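Occlusion-derived virus envelope protein E66 (Autographa californica nucleopolyhedrovirus, PDB 3VSN) cleaves non-sulfated chondroitin as a lyase of the viral envelope, is essential for oral infectivity, and may digest the chondroitin sulfate barrier of the host midgut. Local coordinates at residues Ile226-Val231 against Val277-Ala282; Asp240-Asp245 against Arg250-Leu255; Asn257-Phe262 against Gly310-Tyr315. All blocks are in the same frame, centred on the assembly; numbering follows the deposited sequence.

Interaction 1: residues Ile226-Val231 against Val277-Ala282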
ATOM      1  N   ILE A 226      14.450   9.948 -10.263  1.00 21.32           N
ATOM      2  CA  ILE A 226      13.688  10.398  -9.085  1.00 20.61           C
ATOM      3  C   ILE A 226      12.656  11.500  -9.363  1.00 20.13           C
ATOM      4  O   ILE A 226      11.991  11.974  -8.434  1.00 19.73           O
ATOM      5  CB  ILE A 226      14.610  10.865  -7.925  1.00 20.78           C
ATOM      6  CG1 ILE A 226      15.430  12.097  -8.337  1.00 20.77           C
ATOM      7  CG2 ILE A 226      15.493   9.718  -7.441  1.00 21.06           C
ATOM      8  CD1 ILE A 226      16.136  12.799  -7.195  1.00 20.55           C
ATOM      9  N   ALA A 227      12.529  11.917 -10.621  1.00 19.54           N
ATOM     10  CA  ALA A 227      11.612  13.008 -10.963  1.00 19.53           C
ATOM     11  C   ALA A 227      10.161  12.635 -10.646  1.00 19.28           C
ATOM     12  O   ALA A 227       9.404  13.454 -10.127  1.00 19.36           O
ATOM     13  CB  ALA A 227      11.765  13.408 -12.421  1.00 19.20           C
ATOM     14  N   PHE A 228       9.810  11.382 -10.930  1.00 19.24           N
ATOM     15  CA  PHE A 228       8.444  10.861 -10.782  1.00 19.30           C
ATOM     16  C   PHE A 228       7.378  11.768 -11.404  1.00 19.37           C
ATOM     17  O   PHE A 228       6.450  12.203 -10.716  1.00 19.53           O
ATOM     18  CB  PHE A 228       8.133  10.517  -9.317  1.00 19.05           C
ATOM     19  CG  PHE A 228       8.898   9.327  -8.808  1.00 19.05           C
ATOM     20  CD1 PHE A 228       8.567   8.042  -9.227  1.00 18.70           C
ATOM     21  CD2 PHE A 228       9.961   9.489  -7.925  1.00 18.88           C
ATOM     22  CE1 PHE A 228       9.277   6.941  -8.772  1.00 19.07           C
ATOM     23  CE2 PHE A 228      10.674   8.392  -7.467  1.00 18.97           C
ATOM     24  CZ  PHE A 228      10.331   7.116  -7.889  1.00 18.96           C
ATOM     25  N   PRO A 229       7.507  12.054 -12.716  1.00 19.54           N
ATOM     26  CA  PRO A 229       6.449  12.817 -13.374  1.00 19.51           C
ATOM     27  C   PRO A 229       5.191  11.956 -13.447  1.00 19.39           C
ATOM     28  O   PRO A 229       5.289  10.729 -13.405  1.00 19.26           O
ATOM     29  CB  PRO A 229       7.009  13.041 -14.782  1.00 19.71           C
ATOM     30  CG  PRO A 229       7.906  11.867 -15.016  1.00 19.83           C
ATOM     31  CD  PRO A 229       8.527  11.582 -13.676  1.00 19.50           C
ATOM     32  N   TYR A 230       4.022  12.582 -13.530  1.00 19.20           N
ATOM     33  CA  TYR A 230       2.799  11.827 -13.779  1.00 19.53           C
ATOM     34  C   TYR A 230       2.884  11.175 -15.157  1.00 19.78           C
ATOM     35  O   TYR A 230       3.332  11.803 -16.119  1.00 19.14           O
ATOM     36  CB  TYR A 230       1.562  12.723 -13.699  1.00 19.11           C
ATOM     37  CG  TYR A 230       1.335  13.374 -12.356  1.00 19.19           C
ATOM     38  CD1 TYR A 230       0.895  12.628 -11.258  1.00 19.32           C
ATOM     39  CD2 TYR A 230       1.541  14.743 -12.184  1.00 19.30           C
ATOM     40  CE1 TYR A 230       0.676  13.229 -10.028  1.00 19.42           C
ATOM     41  CE2 TYR A 230       1.326  15.352 -10.958  1.00 19.41           C
ATOM     42  CZ  TYR A 230       0.894  14.592  -9.885  1.00 19.57           C
ATOM     43  OH  TYR A 230       0.681  15.193  -8.668  1.00 19.96           O
ATOM     44  N   VAL A 231       2.485   9.908 -15.236  1.00 20.34           N
ATOM     45  CA  VAL A 231       2.411   9.197 -16.514  1.00 21.32           C
ATOM     46  C   VAL A 231       0.963   8.771 -16.756  1.00 22.37           C
ATOM     47  O   VAL A 231       0.179   8.683 -15.811  1.00 22.19           O
ATOM     48  CB  VAL A 231       3.375   7.980 -16.576  1.00 21.19           C
ATOM     49  CG1 VAL A 231       4.822   8.426 -16.395  1.00 21.13           C
ATOM     50  CG2 VAL A 231       3.013   6.914 -15.548  1.00 20.98           C
ATOM     51  N   VAL A 277       4.569  16.473  -4.301  1.00 19.54           N
ATOM     52  CA  VAL A 277       3.109  16.490  -4.191  1.00 19.48           C
ATOM     53  C   VAL A 277       2.521  15.164  -4.692  1.00 18.72           C
ATOM     54  O   VAL A 277       1.711  14.540  -3.999  1.00 18.72           O
ATOM     55  CB  VAL A 277       2.484  17.696  -4.931  1.00 20.17           C
ATOM     56  CG1 VAL A 277       0.962  17.590  -4.953  1.00 20.44           C
ATOM     57  CG2 VAL A 277       2.909  19.002  -4.270  1.00 20.77           C
ATOM     58  N   GLY A 278       2.952  14.737  -5.876  1.00 17.81           N
ATOM     59  CA  GLY A 278       2.535  13.464  -6.455  1.00 17.17           C
ATOM     60  C   GLY A 278       2.803  12.269  -5.553  1.00 16.89           C
ATOM     61  O   GLY A 278       1.935  11.413  -5.366  1.00 16.48           O
ATOM     62  N   LEU A 279       4.003  12.221  -4.980  1.00 16.62           N
ATOM     63  CA  LEU A 279       4.403  11.110  -4.117  1.00 16.66           C
ATOM     64  C   LEU A 279       3.674  11.103  -2.780  1.00 16.48           C
ATOM     65  O   LEU A 279       3.237  10.047  -2.322  1.00 16.39           O
ATOM     66  CB  LEU A 279       5.924  11.099  -3.906  1.00 16.95           C
ATOM     67  CG  LEU A 279       6.761  10.753  -5.147  1.00 17.20           C
ATOM     68  CD1 LEU A 279       8.244  10.876  -4.846  1.00 17.30           C
ATOM     69  CD2 LEU A 279       6.443   9.356  -5.663  1.00 17.29           C
ATOM     70  N   THR A 280       3.534  12.277  -2.165  1.00 16.27           N
ATOM     71  CA  THR A 280       2.801  12.409  -0.903  1.00 16.29           C
ATOM     72  C   THR A 280       1.353  11.951  -1.073  1.00 15.83           C
ATOM     73  O   THR A 280       0.844  11.185  -0.259  1.00 15.44           O
ATOM     74  CB  THR A 280       2.861  13.849  -0.353  1.00 16.61           C
ATOM     75  OG1 THR A 280       4.230  14.204  -0.130  1.00 17.18           O
ATOM     76  CG2 THR A 280       2.103  13.972   0.970  1.00 16.96           C
ATOM     77  N   ARG A 281       0.710  12.412  -2.143  1.00 15.43           N
ATOM     78  CA  ARG A 281      -0.643  11.977  -2.486  1.00 15.42           C
ATOM     79  C   ARG A 281      -0.727  10.466  -2.742  1.00 14.76           C
ATOM     80  O   ARG A 281      -1.696   9.825  -2.342  1.00 14.24           O
ATOM     81  CB  ARG A 281      -1.179  12.764  -3.688  1.00 15.80           C
ATOM     82  CG  ARG A 281      -1.524  14.225  -3.383  1.00 16.63           C
ATOM     83  CD  ARG A 281      -2.814  14.379  -2.579  1.00 17.00           C
ATOM     84  NE  ARG A 281      -3.921  13.702  -3.248  1.00 17.29           N
ATOM     85  CZ  ARG A 281      -4.517  12.595  -2.811  1.00 17.40           C
ATOM     86  NH1 ARG A 281      -5.498  12.059  -3.527  1.00 17.48           N
ATOM     87  NH2 ARG A 281      -4.147  12.025  -1.668  1.00 17.30           N
ATOM     88  N   ALA A 282       0.291   9.910  -3.397  1.00 14.32           N
ATOM     89  CA  ALA A 282       0.364   8.463  -3.634  1.00 14.28           C
ATOM     90  C   ALA A 282       0.380   7.663  -2.333  1.00 14.12           C
ATOM     91  O   ALA A 282      -0.246   6.605  -2.239  1.00 14.03           O
ATOM     92  CB  ALA A 282       1.581   8.119  -4.478  1.00 14.25           C
TER

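Interaction 2: residues Asp240-Asp245 against Arg250-Leu255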
ATOM      1  N   ASP A 240      -3.471   9.981 -11.209  1.00 15.66           N
ATOM      2  CA  ASP A 240      -4.239  10.086  -9.969  1.00 15.79           C
ATOM      3  C   ASP A 240      -3.455   9.597  -8.746  1.00 15.93           C
ATOM      4  O   ASP A 240      -4.042   9.232  -7.726  1.00 16.24           O
ATOM      5  CB  ASP A 240      -5.594   9.364 -10.089  1.00 15.20           C
ATOM      6  CG  ASP A 240      -5.460   7.889 -10.466  1.00 15.03           C
ATOM      7  OD1 ASP A 240      -4.327   7.382 -10.640  1.00 14.73           O
ATOM      8  OD2 ASP A 240      -6.512   7.226 -10.587  1.00 14.35           O
ATOM      9  N   SER A 241      -2.129   9.599  -8.863  1.00 16.09           N
ATOM     10  CA  SER A 241      -1.227   9.246  -7.760  1.00 16.29           C
ATOM     11  C   SER A 241      -1.449   7.848  -7.176  1.00 15.77           C
ATOM     12  O   SER A 241      -1.684   7.685  -5.977  1.00 15.72           O
ATOM     13  CB  SER A 241      -1.250  10.316  -6.663  1.00 16.64           C
ATOM     14  OG  SER A 241      -0.547  11.466  -7.088  1.00 17.88           O
ATOM     15  N   ILE A 242      -1.385   6.852  -8.051  1.00 15.37           N
ATOM     16  CA  ILE A 242      -1.206   5.463  -7.647  1.00 15.27           C
ATOM     17  C   ILE A 242       0.028   4.974  -8.399  1.00 15.46           C
ATOM     18  O   ILE A 242       0.171   5.249  -9.596  1.00 15.44           O
ATOM     19  CB  ILE A 242      -2.442   4.592  -7.980  1.00 14.93           C
ATOM     20  CG1 ILE A 242      -3.651   5.000  -7.120  1.00 14.74           C
ATOM     21  CG2 ILE A 242      -2.140   3.100  -7.825  1.00 14.95           C
ATOM     22  CD1 ILE A 242      -3.482   4.829  -5.622  1.00 14.57           C
ATOM     23  N   TYR A 243       0.924   4.276  -7.703  1.00 15.48           N
ATOM     24  CA  TYR A 243       2.138   3.798  -8.350  1.00 15.75           C
ATOM     25  C   TYR A 243       1.938   2.480  -9.090  1.00 15.73           C
ATOM     26  O   TYR A 243       1.493   1.488  -8.510  1.00 15.39           O
ATOM     27  CB  TYR A 243       3.345   3.706  -7.400  1.00 15.87           C
ATOM     28  CG  TYR A 243       4.610   3.626  -8.213  1.00 16.15           C
ATOM     29  CD1 TYR A 243       5.167   2.393  -8.566  1.00 16.37           C
ATOM     30  CD2 TYR A 243       5.204   4.786  -8.710  1.00 16.27           C
ATOM     31  CE1 TYR A 243       6.302   2.325  -9.360  1.00 16.67           C
ATOM     32  CE2 TYR A 243       6.340   4.727  -9.499  1.00 16.51           C
ATOM     33  CZ  TYR A 243       6.882   3.500  -9.823  1.00 16.71           C
ATOM     34  OH  TYR A 243       8.006   3.448 -10.616  1.00 17.23           O
ATOM     35  N   ILE A 244       2.284   2.489 -10.373  1.00 15.90           N
ATOM     36  CA  ILE A 244       2.147   1.322 -11.235  1.00 16.37           C
ATOM     37  C   ILE A 244       3.529   0.780 -11.600  1.00 17.11           C
ATOM     38  O   ILE A 244       4.406   1.533 -12.032  1.00 17.30           O
ATOM     39  CB  ILE A 244       1.323   1.658 -12.508  1.00 16.24           C
ATOM     40  CG1 ILE A 244      -0.080   2.180 -12.132  1.00 16.13           C
ATOM     41  CG2 ILE A 244       1.245   0.468 -13.464  1.00 16.09           C
ATOM     42  CD1 ILE A 244      -0.936   1.235 -11.305  1.00 15.91           C
ATOM     43  N   ASP A 245       3.720  -0.522 -11.400  1.00 17.85           N
ATOM     44  CA  ASP A 245       4.964  -1.202 -11.752  1.00 18.60           C
ATOM     45  C   ASP A 245       4.634  -2.445 -12.582  1.00 18.92           C
ATOM     46  O   ASP A 245       3.469  -2.846 -12.658  1.00 18.42           O
ATOM     47  CB  ASP A 245       5.725  -1.587 -10.482  1.00 19.28           C
ATOM     48  CG  ASP A 245       7.236  -1.644 -10.683  1.00 19.79           C
ATOM     49  OD1 ASP A 245       7.718  -1.561 -11.832  1.00 19.99           O
ATOM     50  OD2 ASP A 245       7.949  -1.775  -9.670  1.00 20.52           O
ATOM     51  N   ARG A 250      -0.702  -2.411  -9.817  1.00 14.10           N
ATOM     52  CA  ARG A 250      -0.648  -1.520  -8.650  1.00 14.31           C
ATOM     53  C   ARG A 250       0.352  -2.119  -7.658  1.00 14.60           C
ATOM     54  O   ARG A 250       0.106  -3.191  -7.106  1.00 14.40           O
ATOM     55  CB  ARG A 250      -2.028  -1.370  -7.991  1.00 14.09           C
ATOM     56  CG  ARG A 250      -3.116  -0.784  -8.887  1.00 13.66           C
ATOM     57  CD  ARG A 250      -4.476  -0.793  -8.187  1.00 13.53           C
ATOM     58  NE  ARG A 250      -5.567  -0.567  -9.134  1.00 13.40           N
ATOM     59  CZ  ARG A 250      -6.131  -1.517  -9.881  1.00 13.37           C
ATOM     60  NH1 ARG A 250      -5.727  -2.777  -9.787  1.00 13.49           N
ATOM     61  NH2 ARG A 250      -7.112  -1.206 -10.723  1.00 13.45           N
ATOM     62  N   ALA A 251       1.479  -1.437  -7.445  1.00 15.24           N
ATOM     63  CA  ALA A 251       2.597  -2.014  -6.685  1.00 15.68           C
ATOM     64  C   ALA A 251       3.494  -0.949  -6.061  1.00 16.07           C
ATOM     65  O   ALA A 251       4.246  -0.268  -6.765  1.00 16.76           O
ATOM     66  CB  ALA A 251       3.420  -2.928  -7.580  1.00 16.45           C
ATOM     67  N   TYR A 252       3.430  -0.827  -4.741  1.00 15.69           N
ATOM     68  CA  TYR A 252       4.145   0.230  -4.035  1.00 15.96           C
ATOM     69  C   TYR A 252       5.567  -0.136  -3.606  1.00 16.45           C
ATOM     70  O   TYR A 252       6.290   0.715  -3.080  1.00 16.71           O
ATOM     71  CB  TYR A 252       3.317   0.718  -2.845  1.00 15.46           C
ATOM     72  CG  TYR A 252       2.349   1.813  -3.231  1.00 15.26           C
ATOM     73  CD1 TYR A 252       1.231   1.541  -4.031  1.00 15.21           C
ATOM     74  CD2 TYR A 252       2.559   3.126  -2.817  1.00 14.95           C
ATOM     75  CE1 TYR A 252       0.348   2.551  -4.394  1.00 14.99           C
ATOM     76  CE2 TYR A 252       1.685   4.137  -3.176  1.00 14.77           C
ATOM     77  CZ  TYR A 252       0.582   3.847  -3.959  1.00 14.75           C
ATOM     78  OH  TYR A 252      -0.286   4.858  -4.303  1.00 14.47           O
ATOM     79  N   GLY A 253       5.963  -1.385  -3.856  1.00 16.62           N
ATOM     80  CA  GLY A 253       7.290  -1.881  -3.478  1.00 17.43           C
ATOM     81  C   GLY A 253       8.451  -1.005  -3.926  1.00 17.82           C
ATOM     82  O   GLY A 253       9.378  -0.759  -3.153  1.00 17.92           O
ATOM     83  N   TYR A 254       8.396  -0.532  -5.170  1.00 18.00           N
ATOM     84  CA  TYR A 254       9.427   0.352  -5.723  1.00 18.20           C
ATOM     85  C   TYR A 254       9.575   1.645  -4.921  1.00 18.23           C
ATOM     86  O   TYR A 254      10.694   2.082  -4.632  1.00 18.35           O
ATOM     87  CB  TYR A 254       9.122   0.674  -7.190  1.00 18.46           C
ATOM     88  CG  TYR A 254      10.193   1.466  -7.918  1.00 18.64           C
ATOM     89  CD1 TYR A 254      11.397   0.870  -8.298  1.00 18.85           C
ATOM     90  CD2 TYR A 254       9.990   2.804  -8.250  1.00 18.87           C
ATOM     91  CE1 TYR A 254      12.372   1.592  -8.974  1.00 19.17           C
ATOM     92  CE2 TYR A 254      10.959   3.531  -8.933  1.00 19.01           C
ATOM     93  CZ  TYR A 254      12.145   2.921  -9.293  1.00 19.20           C
ATOM     94  OH  TYR A 254      13.110   3.644  -9.970  1.00 19.55           O
ATOM     95  N   LEU A 255       8.445   2.252  -4.567  1.00 17.96           N
ATOM     96  CA  LEU A 255       8.445   3.468  -3.760  1.00 17.96           C
ATOM     97  C   LEU A 255       8.868   3.203  -2.322  1.00 17.91           C
ATOM     98  O   LEU A 255       9.666   3.957  -1.768  1.00 18.06           O
ATOM     99  CB  LEU A 255       7.072   4.153  -3.779  1.00 17.82           C
ATOM    100  CG  LEU A 255       6.606   4.851  -5.058  1.00 17.99           C
ATOM    101  CD1 LEU A 255       5.304   5.594  -4.787  1.00 17.81           C
ATOM    102  CD2 LEU A 255       7.659   5.809  -5.596  1.00 17.97           C
TER
HETATM  103  O   HOH W   1       6.657  -1.551  -7.285  1.00 20.41           O

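Interaction 3: residues Asn257-Phe262 against Gly310-Tyr315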
ATOM      1  N   ASN A 257      10.764   0.837  -1.016  1.00 19.22           N
ATOM      2  CA  ASN A 257      12.171   0.449  -0.866  1.00 19.97           C
ATOM      3  C   ASN A 257      13.173   1.596  -0.917  1.00 19.38           C
ATOM      4  O   ASN A 257      14.216   1.537  -0.265  1.00 19.43           O
ATOM      5  CB  ASN A 257      12.555  -0.593  -1.921  1.00 21.46           C
ATOM      6  CG  ASN A 257      12.371  -2.008  -1.431  1.00 23.39           C
ATOM      7  OD1 ASN A 257      13.070  -2.461  -0.521  1.00 24.60           O
ATOM      8  ND2 ASN A 257      11.425  -2.721  -2.031  1.00 24.51           N
ATOM      9  N   SER A 258      12.853   2.632  -1.686  1.00 18.91           N
ATOM     10  CA  SER A 258      13.800   3.727  -1.868  0.50 18.47           C
ATOM     11  C   SER A 258      13.301   5.067  -1.332  1.00 18.15           C
ATOM     12  O   SER A 258      14.007   6.075  -1.422  1.00 17.88           O
ATOM     13  CB  SER A 258      14.236   3.829  -3.334  0.50 18.60           C
ATOM     14  OG  SER A 258      15.064   2.729  -3.686  0.50 18.40           O
ATOM     15  N   TYR A 259      12.110   5.069  -0.729  1.00 17.50           N
ATOM     16  CA  TYR A 259      11.523   6.309  -0.205  1.00 17.19           C
ATOM     17  C   TYR A 259      12.455   7.127   0.695  1.00 16.70           C
ATOM     18  O   TYR A 259      12.490   8.355   0.586  1.00 16.48           O
ATOM     19  CB  TYR A 259      10.196   6.056   0.521  1.00 17.06           C
ATOM     20  CG  TYR A 259       9.412   7.323   0.791  1.00 17.50           C
ATOM     21  CD1 TYR A 259       9.634   8.075   1.950  1.00 17.63           C
ATOM     22  CD2 TYR A 259       8.449   7.776  -0.110  1.00 17.61           C
ATOM     23  CE1 TYR A 259       8.924   9.240   2.196  1.00 18.09           C
ATOM     24  CE2 TYR A 259       7.731   8.938   0.130  1.00 18.26           C
ATOM     25  CZ  TYR A 259       7.973   9.664   1.282  1.00 18.22           C
ATOM     26  OH  TYR A 259       7.264  10.817   1.524  1.00 19.14           O
ATOM     27  N   PHE A 260      13.195   6.460   1.581  1.00 16.18           N
ATOM     28  CA  PHE A 260      14.047   7.167   2.539  1.00 16.26           C
ATOM     29  C   PHE A 260      15.121   8.032   1.861  1.00 16.21           C
ATOM     30  O   PHE A 260      15.580   9.014   2.441  1.00 15.82           O
ATOM     31  CB  PHE A 260      14.673   6.204   3.559  1.00 16.25           C
ATOM     32  CG  PHE A 260      15.928   5.533   3.076  1.00 16.48           C
ATOM     33  CD1 PHE A 260      15.861   4.430   2.235  1.00 16.63           C
ATOM     34  CD2 PHE A 260      17.180   6.003   3.467  1.00 16.73           C
ATOM     35  CE1 PHE A 260      17.020   3.810   1.785  1.00 16.72           C
ATOM     36  CE2 PHE A 260      18.341   5.389   3.018  1.00 16.84           C
ATOM     37  CZ  PHE A 260      18.258   4.291   2.176  1.00 16.73           C
ATOM     38  N   THR A 261      15.508   7.671   0.636  1.00 16.23           N
ATOM     39  CA  THR A 261      16.520   8.436  -0.104  1.00 16.26           C
ATOM     40  C   THR A 261      16.013   9.805  -0.563  1.00 16.59           C
ATOM     41  O   THR A 261      16.813  10.715  -0.789  1.00 16.34           O
ATOM     42  CB  THR A 261      17.054   7.684  -1.346  1.00 16.15           C
ATOM     43  OG1 THR A 261      16.039   7.627  -2.358  1.00 15.95           O
ATOM     44  CG2 THR A 261      17.523   6.274  -0.993  1.00 15.79           C
ATOM     45  N   PHE A 262      14.693   9.951  -0.699  1.00 16.50           N
ATOM     46  CA  PHE A 262      14.123  11.160  -1.299  1.00 16.81           C
ATOM     47  C   PHE A 262      14.491  12.429  -0.536  1.00 16.83           C
ATOM     48  O   PHE A 262      14.820  13.444  -1.150  1.00 16.76           O
ATOM     49  CB  PHE A 262      12.598  11.061  -1.470  1.00 17.19           C
ATOM     50  CG  PHE A 262      12.144   9.919  -2.350  1.00 17.43           C
ATOM     51  CD1 PHE A 262      12.995   9.343  -3.292  1.00 17.54           C
ATOM     52  CD2 PHE A 262      10.841   9.442  -2.251  1.00 17.77           C
ATOM     53  CE1 PHE A 262      12.563   8.297  -4.093  1.00 17.82           C
ATOM     54  CE2 PHE A 262      10.403   8.400  -3.055  1.00 17.81           C
ATOM     55  CZ  PHE A 262      11.263   7.826  -3.976  1.00 17.80           C
ATOM     56  N   GLY A 310       4.128   4.009   7.421  1.00 14.61           N
ATOM     57  CA  GLY A 310       3.527   4.888   8.423  1.00 14.71           C
ATOM     58  C   GLY A 310       4.406   6.077   8.783  1.00 14.78           C
ATOM     59  O   GLY A 310       3.918   7.082   9.306  1.00 14.60           O
ATOM     60  N   ASN A 311       5.703   5.960   8.492  1.00 14.76           N
ATOM     61  CA  ASN A 311       6.687   7.000   8.801  1.00 14.89           C
ATOM     62  C   ASN A 311       7.043   7.885   7.606  1.00 14.85           C
ATOM     63  O   ASN A 311       7.873   8.791   7.728  1.00 15.12           O
ATOM     64  CB  ASN A 311       7.965   6.365   9.375  1.00 15.01           C
ATOM     65  CG  ASN A 311       7.692   5.503  10.591  1.00 15.23           C
ATOM     66  OD1 ASN A 311       6.886   5.860  11.445  1.00 15.62           O
ATOM     67  ND2 ASN A 311       8.365   4.359  10.675  1.00 15.22           N
ATOM     68  N   PHE A 312       6.422   7.629   6.457  1.00 14.73           N
ATOM     69  CA  PHE A 312       6.757   8.367   5.235  1.00 14.81           C
ATOM     70  C   PHE A 312       6.258   9.809   5.262  1.00 15.10           C
ATOM     71  O   PHE A 312       6.962  10.726   4.822  1.00 14.85           O
ATOM     72  CB  PHE A 312       6.202   7.664   3.990  1.00 14.69           C
ATOM     73  CG  PHE A 312       6.953   6.419   3.584  1.00 14.48           C
ATOM     74  CD1 PHE A 312       8.078   5.975   4.284  1.00 14.52           C
ATOM     75  CD2 PHE A 312       6.549   5.709   2.463  1.00 14.52           C
ATOM     76  CE1 PHE A 312       8.759   4.832   3.881  1.00 14.27           C
ATOM     77  CE2 PHE A 312       7.225   4.571   2.053  1.00 14.56           C
ATOM     78  CZ  PHE A 312       8.330   4.127   2.767  1.00 14.43           C
ATOM     79  N   ILE A 313       5.036   9.988   5.759  1.00 15.12           N
ATOM     80  CA  ILE A 313       4.352  11.279   5.768  1.00 15.66           C
ATOM     81  C   ILE A 313       3.526  11.432   7.046  1.00 15.66           C
ATOM     82  O   ILE A 313       3.349  10.470   7.797  1.00 15.51           O
ATOM     83  CB  ILE A 313       3.417  11.447   4.544  1.00 15.46           C
ATOM     84  CG1 ILE A 313       2.313  10.380   4.547  1.00 15.50           C
ATOM     85  CG2 ILE A 313       4.209  11.408   3.242  1.00 15.53           C
ATOM     86  CD1 ILE A 313       1.183  10.666   3.583  1.00 15.40           C
ATOM     87  N   THR A 314       3.048  12.650   7.296  1.00 15.41           N
ATOM     88  CA  THR A 314       1.997  12.881   8.277  1.00 15.30           C
ATOM     89  C   THR A 314       0.674  12.748   7.533  1.00 14.92           C
ATOM     90  O   THR A 314       0.416  13.487   6.577  1.00 14.96           O
ATOM     91  CB  THR A 314       2.105  14.271   8.935  1.00 15.60           C
ATOM     92  OG1 THR A 314       3.334  14.358   9.662  1.00 16.02           O
ATOM     93  CG2 THR A 314       0.938  14.510   9.901  1.00 15.53           C
ATOM     94  N   TYR A 315      -0.152  11.800   7.968  1.00 14.28           N
ATOM     95  CA  TYR A 315      -1.391  11.463   7.272  1.00 14.01           C
ATOM     96  C   TYR A 315      -2.560  12.326   7.747  1.00 13.87           C
ATOM     97  O   TYR A 315      -2.775  12.449   8.955  1.00 14.11           O
ATOM     98  CB  TYR A 315      -1.748   9.997   7.521  1.00 13.66           C
ATOM     99  CG  TYR A 315      -0.853   8.977   6.854  1.00 13.54           C
ATOM    100  CD1 TYR A 315       0.356   8.583   7.438  1.00 13.36           C
ATOM    101  CD2 TYR A 315      -1.234   8.372   5.656  1.00 13.33           C
ATOM    102  CE1 TYR A 315       1.166   7.630   6.836  1.00 13.12           C
ATOM    103  CE2 TYR A 315      -0.430   7.422   5.045  1.00 13.14           C
ATOM    104  CZ  TYR A 315       0.766   7.054   5.637  1.00 13.19           C
ATOM    105  OH  TYR A 315       1.555   6.100   5.034  1.00 12.98           O
TER
HETATM  106  O   HOH W   2       7.917  12.820   3.315  1.00 22.44           O

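Interaction 1: residues Ile226-Val231 against Val277-Ala282
F228 and Y230 both hold CG anti to the carbonyl carbon (chi1 -69° and -62°), and from there their rings reach the helix at L279 and G278. F228 is also the first residue to leave helical geometry after helix 217-225, with phi at +48°. L279 crosses the F228 side chain at about a right angle. Its CD2 sits over one face of the F228 ring, 4.0 Å above the plane and out toward the rim, while CD1 comes within 3.8 Å of F228 CD2. The other ring meets backbone: Y230 swings its hydroxyl end up to the helix, where OH lies 3.4 Å from G278 CA, and V277 brushes the same oxygen more loosely.

No hydrogen bond joins the two segments directly. N275, just ahead of the helix, ties them instead, its ND2 giving to the F228 carbonyl and its OD1 taking the G278 N-H. On the F228 side Y254, the proton donor, and L255 pack against the side chain. The arrangement is helix-on-loop packing within the alpha/alpha toroid of this polysaccharide lyase, with the F228 side chain in contact with that of the catalytic Y254.

Interaction 2: residues Asp240-Asp245 against Arg250-Leu255
This is a beta-hairpin contact that runs on into a helix: strand 243-245 pairs antiparallel with strand 249-250 at the edge of a small four-stranded mixed sheet, and the chain then turns into helix 253-258, which carries the proton donor Y254. I244 and R250 form the non-hydrogen-bonded pair, and beyond it A251 N gives a nearly straight bond to Y243 O (3.1 Å). On the sheet face bearing I244 and R250, the two side chains lie side by side, with I244 CD1 3.8 Å from R250 CG. The arginine then runs on extended, and its NE donates to the S325 carbonyl.

Y243 fills the other side. With its CG anti to the backbone N (chi1 -163°), its ring passes under L255, whose CG stands over the face 4.3 Å from the ring centroid. The A251 carbonyl oxygen comes to the ring's edge instead. Toward the hydroxyl end of Y243 lies Y254, its ring turned only 17° from that of Y243 but slid so far along that the two barely overlap; the close approach is Y243 OH to Y254 CD2, 3.2 Å. Y252 covers the start of the strand, with Y243 CB over the centre of its ring and I242 CD1 against its hydroxyl, which is bonded to the A282 carbonyl.

D245, next to the proton acceptor H246, has its carboxylate at 68° to the Y254 ring. Between the two segments one water is gripped three ways: it donates to D245 OD2 (2.7 Å) and to A251 O, and accepts from Y254 N at 2.9 Å.

Interaction 3: residues Asn257-Phe262 against Gly310-Tyr315
The backbones stay well apart, 7.5 Å between the CA atoms of Y259 and F312, with helical backbone angles through 259-261 on one side and irregular loop on the other, so side chains do the bridging. Y259 and F312 form an offset stack, ring centroids 4.0 Å apart and planes only 9° from parallel. The two side chains slide past each other in opposite directions, and each ring therefore ends up over the other's CB. Y259 CB makes a CH-pi contact 3.8 Å from the F312 centroid, and F312 CB returns it at 4.0 Å from the Y259 centroid. Y259 holds CG anti to its backbone N (chi1 -167°), which sends the ring out from the turn toward F312.

At the far end of the tyrosine, a water in the plane of the Y259 ring sits 2.8 Å from OH and donates to the F312 carbonyl oxygen, also at 2.8 Å. I313 CG2 crosses beside that hydroxyl. Behind Y259, the carbonyl of S258 takes both T261 N and T261 OG1, pinning the turn from which the ring projects. Q48 at the end of helix 29-48 touches the side chains of both Y259 and F312. This is an offset aromatic stack between the stretch after the catalytic Y254 and a long loop, lying in the alpha/alpha-toroid part of the lyase and joining it to the chain that leads into strand 318-322.

How the interactions relate
The three contacts gather around helix 253-258 in the helical, toroid part of the chain, with centres 10 to 14 Å apart. Interactions 1 and 2 share the small mixed sheet and touch directly: the G278 carbonyl takes S241 OG, and Y230 packs on the same serine. Interaction 2 falls wholly between the two segments of interaction 1, whereas interactions 1 and 3 alternate along the chain and meet where F262 packs on F228 and L279. Interaction 3 simply follows interaction 2 in sequence, the two sharing the helix with no other touch. Helix 276-284, the sheet and the 310-315 loop are thereby knitted around the element carrying the catalytic proton donor.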